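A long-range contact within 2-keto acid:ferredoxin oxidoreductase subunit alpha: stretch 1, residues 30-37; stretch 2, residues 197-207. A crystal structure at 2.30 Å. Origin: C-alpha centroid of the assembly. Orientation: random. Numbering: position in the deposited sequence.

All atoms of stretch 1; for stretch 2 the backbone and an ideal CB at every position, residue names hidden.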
# COMPACT_ATOMS: atom_id res chain seq x y z
N ALA A 30 4.64 -3.47 -2.26
CA ALA A 30 4.10 -4.71 -1.70
C ALA A 30 4.87 -5.27 -0.50
O ALA A 30 4.29 -5.65 0.53
CB ALA A 30 3.99 -5.77 -2.79
N ARG A 31 6.19 -5.36 -0.63
CA ARG A 31 7.01 -5.85 0.47
C ARG A 31 6.93 -4.95 1.71
O ARG A 31 6.89 -5.46 2.83
CB ARG A 31 8.46 -5.97 0.04
CG ARG A 31 8.68 -7.06 -0.95
CD ARG A 31 10.19 -7.39 -1.13
NE ARG A 31 10.39 -8.25 -2.30
CZ ARG A 31 11.51 -8.93 -2.57
NH1 ARG A 31 12.55 -8.93 -1.74
NH2 ARG A 31 11.58 -9.65 -3.68
N ALA A 32 6.97 -3.64 1.49
CA ALA A 32 6.85 -2.66 2.56
C ALA A 32 5.49 -2.76 3.28
O ALA A 32 5.42 -2.76 4.50
CB ALA A 32 7.04 -1.26 2.02
N ALA A 33 4.42 -2.84 2.48
CA ALA A 33 3.07 -2.92 3.01
C ALA A 33 2.95 -4.13 3.93
O ALA A 33 2.55 -4.00 5.07
CB ALA A 33 2.07 -2.97 1.88
N ILE A 34 3.41 -5.28 3.45
CA ILE A 34 3.40 -6.51 4.23
C ILE A 34 4.29 -6.48 5.45
O ILE A 34 3.90 -6.96 6.53
CB ILE A 34 3.75 -7.70 3.32
CG1 ILE A 34 2.55 -7.95 2.39
CG2 ILE A 34 4.08 -8.91 4.13
CD1 ILE A 34 2.72 -9.04 1.43
N LEU A 35 5.50 -5.94 5.32
CA LEU A 35 6.37 -5.80 6.48
C LEU A 35 5.76 -4.84 7.50
O LEU A 35 6.00 -5.00 8.69
CB LEU A 35 7.80 -5.34 6.08
CG LEU A 35 8.72 -6.43 5.49
CD1 LEU A 35 9.81 -5.80 4.63
CD2 LEU A 35 9.34 -7.31 6.59
N ALA A 36 5.01 -3.85 7.02
CA ALA A 36 4.36 -2.88 7.90
C ALA A 36 3.12 -3.44 8.63
O ALA A 36 2.62 -2.80 9.54
CB ALA A 36 3.97 -1.64 7.13
N GLY A 37 2.63 -4.60 8.20
CA GLY A 37 1.54 -5.32 8.88
C GLY A 37 0.22 -5.28 8.14
O GLY A 37 -0.79 -5.67 8.68
N UNK A 197 18.21 -2.63 0.21
CA UNK A 197 18.20 -3.39 1.43
C UNK A 197 16.76 -3.48 2.00
O UNK A 197 16.11 -2.47 2.28
CB UNK A 197 19.15 -2.76 2.44
N UNK A 198 16.28 -4.71 2.12
CA UNK A 198 14.96 -5.03 2.65
C UNK A 198 15.19 -5.44 4.09
O UNK A 198 15.71 -6.52 4.33
CB UNK A 198 14.26 -6.13 1.85
N UNK A 199 14.80 -4.58 5.06
CA UNK A 199 15.17 -4.84 6.44
C UNK A 199 14.45 -6.04 7.07
O UNK A 199 13.42 -6.46 6.59
CB UNK A 199 14.89 -3.59 7.27
N UNK A 200 15.04 -6.59 8.11
CA UNK A 200 14.33 -7.50 9.00
C UNK A 200 13.22 -6.74 9.73
O UNK A 200 13.36 -5.55 10.00
CB UNK A 200 15.29 -8.14 10.00
N UNK A 201 12.12 -7.43 10.07
CA UNK A 201 11.05 -6.84 10.87
C UNK A 201 11.58 -6.05 12.06
O UNK A 201 11.22 -4.88 12.24
CB UNK A 201 10.10 -7.94 11.36
N UNK A 202 12.45 -6.68 12.84
CA UNK A 202 12.99 -6.06 14.06
C UNK A 202 13.81 -4.79 13.79
O UNK A 202 14.09 -4.04 14.72
CB UNK A 202 13.86 -7.07 14.80
N UNK A 203 14.18 -4.54 12.53
CA UNK A 203 14.85 -3.30 12.15
C UNK A 203 13.90 -2.17 11.78
O UNK A 203 14.36 -1.05 11.55
CB UNK A 203 15.79 -3.57 10.97
N UNK A 204 12.60 -2.45 11.69
CA UNK A 204 11.62 -1.44 11.24
C UNK A 204 10.70 -0.96 12.38
O UNK A 204 10.05 -1.77 13.05
CB UNK A 204 10.77 -2.02 10.11
N UNK A 205 10.64 0.36 12.54
CA UNK A 205 9.73 1.01 13.46
C UNK A 205 8.32 1.04 12.87
O UNK A 205 8.06 1.74 11.89
CB UNK A 205 10.21 2.43 13.78
N UNK A 206 7.41 0.27 13.48
CA UNK A 206 5.99 0.27 13.13
C UNK A 206 5.16 0.95 14.23
O UNK A 206 5.27 0.60 15.39
CB UNK A 206 5.50 -1.16 12.90
N UNK A 207 4.35 1.94 13.85
CA UNK A 207 3.34 2.51 14.74
C UNK A 207 1.98 1.83 14.50
O UNK A 207 1.54 1.68 13.35
CB UNK A 207 3.23 4.02 14.53

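Stretch 1 is the last turns of a helix, closed by a Schellman motif at Gly-37, and it offers stretch 2 little beyond the side chains of Arg-31, Leu-35 and Ala-36 and the carbonyls near the helix end. The methyls of Leu-35 and Ala-36 line most of the facing surface, so apolar side chains would suit the positions that point toward it.

Position 197 is out of reach of the helix, with extended backbone angles and nothing of stretch 1 near its CB. Stretch 1 sets no preference; the residue is Tyr-197, whose ring runs along its own segment.

At position 198 the CA-to-CB bond points toward the helix, and the ideal CB lies 4.9 Å from Arg-31 NH1 and 5.3 Å from Leu-35 CD1. The strand-like angles (-100/108) favour a beta-branched residue; valine, isoleucine, leucine or methionine could fill the gap, and an acid might be considered beside the guanidinium. The residue is Ile-198. Its CG2 packs on Leu-35 CD1 at 3.8 Å, while its CG1 lies 4.0 Å from Arg-31 NH1, an oblique approach without polar pairing; the guanidinium is satisfied by hydrogen bonds elsewhere in the structure.

Position 199 points sideways, with phi -70 and psi 158, values that proline accepts as readily as most residues. Pro-199 is found, and its contact is through the backbone, O to Leu-35 CD1 at 4.2 Å.

Position 200 points away from the helix, so polar side chains suit it. The residue is Asn-200, and its O accepts the backbone N of 203, opening the short 3-10 segment.

Position 201, at the start of that segment, has phi -45 and a sideways CB 4.9 Å from Leu-35 CD2. A small or medium apolar group would fit, and proline is well suited to a first turn. Pro-201 places CG 4.2 Å from Leu-35 CD2.

Positions 202 and 203 are out of reach, and stretch 1 leaves their choice open. Asp-202 makes no contact with the helix. Glu-203 turns back on its own stretch: its OE1 accepts Tyr-197 OH at 2.8 Å, and Asn-200 ND2 donates to Glu-203 OE2 at 3.1 Å.

Position 204 points toward Leu-35, but the ideal CB has nothing of stretch 1 within 5.5 Å. A longer aliphatic chain, such as leucine, isoleucine or methionine, could bridge that space. Ile-204, with chi1 m and chi2 t, extends CD1 to 4.0 Å from Leu-35 CB, adding a further apolar neighbour to Leu-35, the residue most covered in this contact.

Position 205 is out of reach, and a polar residue is as acceptable as any other; it is Glu-205.

Position 206 again points toward the helix end, its ideal CB 4.7 Å from Ala-36 O. The small Ala-36 leaves room for valine, isoleucine or leucine, while a donor such as threonine could be imagined near the carbonyl. Ile-206 packs CD1 against Ala-36 CB at 4.2 Å and brings CG2 to 3.7 Å from Ala-36 O.

Position 207 points away and is unconstrained by stretch 1; Ile-207 makes no contact with it. No hydrogen bond joins the two stretches.

Stretch 2 (197-207) YIPNPDEIEII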
# COMPACT_ATOMS: atom_id res chain seq x y z
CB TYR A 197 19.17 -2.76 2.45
CG TYR A 197 19.18 -3.54 3.73
CD1 TYR A 197 19.77 -4.79 3.79
CD2 TYR A 197 18.53 -3.07 4.87
CE1 TYR A 197 19.74 -5.54 4.95
CE2 TYR A 197 18.52 -3.82 6.05
CZ TYR A 197 19.11 -5.05 6.09
OH TYR A 197 19.08 -5.83 7.25
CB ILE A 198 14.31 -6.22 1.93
CG1 ILE A 198 14.20 -5.98 0.41
CG2 ILE A 198 12.91 -6.51 2.57
CD1 ILE A 198 13.34 -4.78 0.01
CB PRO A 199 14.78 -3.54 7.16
CG PRO A 199 14.51 -2.53 6.08
CD PRO A 199 14.01 -3.34 4.93
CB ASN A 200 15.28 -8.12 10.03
CG ASN A 200 16.23 -9.10 9.41
OD1 ASN A 200 15.82 -10.13 8.88
ND2 ASN A 200 17.53 -8.79 9.46
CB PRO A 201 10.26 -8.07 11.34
CG PRO A 201 10.43 -9.05 10.25
CD PRO A 201 11.83 -8.84 9.71
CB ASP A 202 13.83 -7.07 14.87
CG ASP A 202 14.90 -7.78 14.03
OD1 ASP A 202 16.07 -7.35 14.08
OD2 ASP A 202 14.55 -8.76 13.31
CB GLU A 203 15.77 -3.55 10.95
CG GLU A 203 16.92 -4.47 11.28
CD GLU A 203 17.66 -4.94 10.06
OE1 GLU A 203 17.48 -4.36 8.99
OE2 GLU A 203 18.42 -5.92 10.18
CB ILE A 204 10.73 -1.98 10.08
CG1 ILE A 204 11.58 -2.70 9.04
CG2 ILE A 204 9.95 -0.84 9.43
CD1 ILE A 204 10.81 -3.38 7.94
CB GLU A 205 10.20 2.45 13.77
CG GLU A 205 9.71 3.02 15.14
CD GLU A 205 8.82 4.28 15.06
OE1 GLU A 205 8.62 4.86 13.96
OE2 GLU A 205 8.31 4.71 16.13
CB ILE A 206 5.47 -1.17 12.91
CG1 ILE A 206 6.27 -1.90 11.82
CG2 ILE A 206 4.01 -1.16 12.56
CD1 ILE A 206 6.38 -1.14 10.54
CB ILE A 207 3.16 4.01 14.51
CG1 ILE A 207 4.47 4.77 14.69
CG2 ILE A 207 2.09 4.59 15.49
CD1 ILE A 207 4.35 6.26 14.40
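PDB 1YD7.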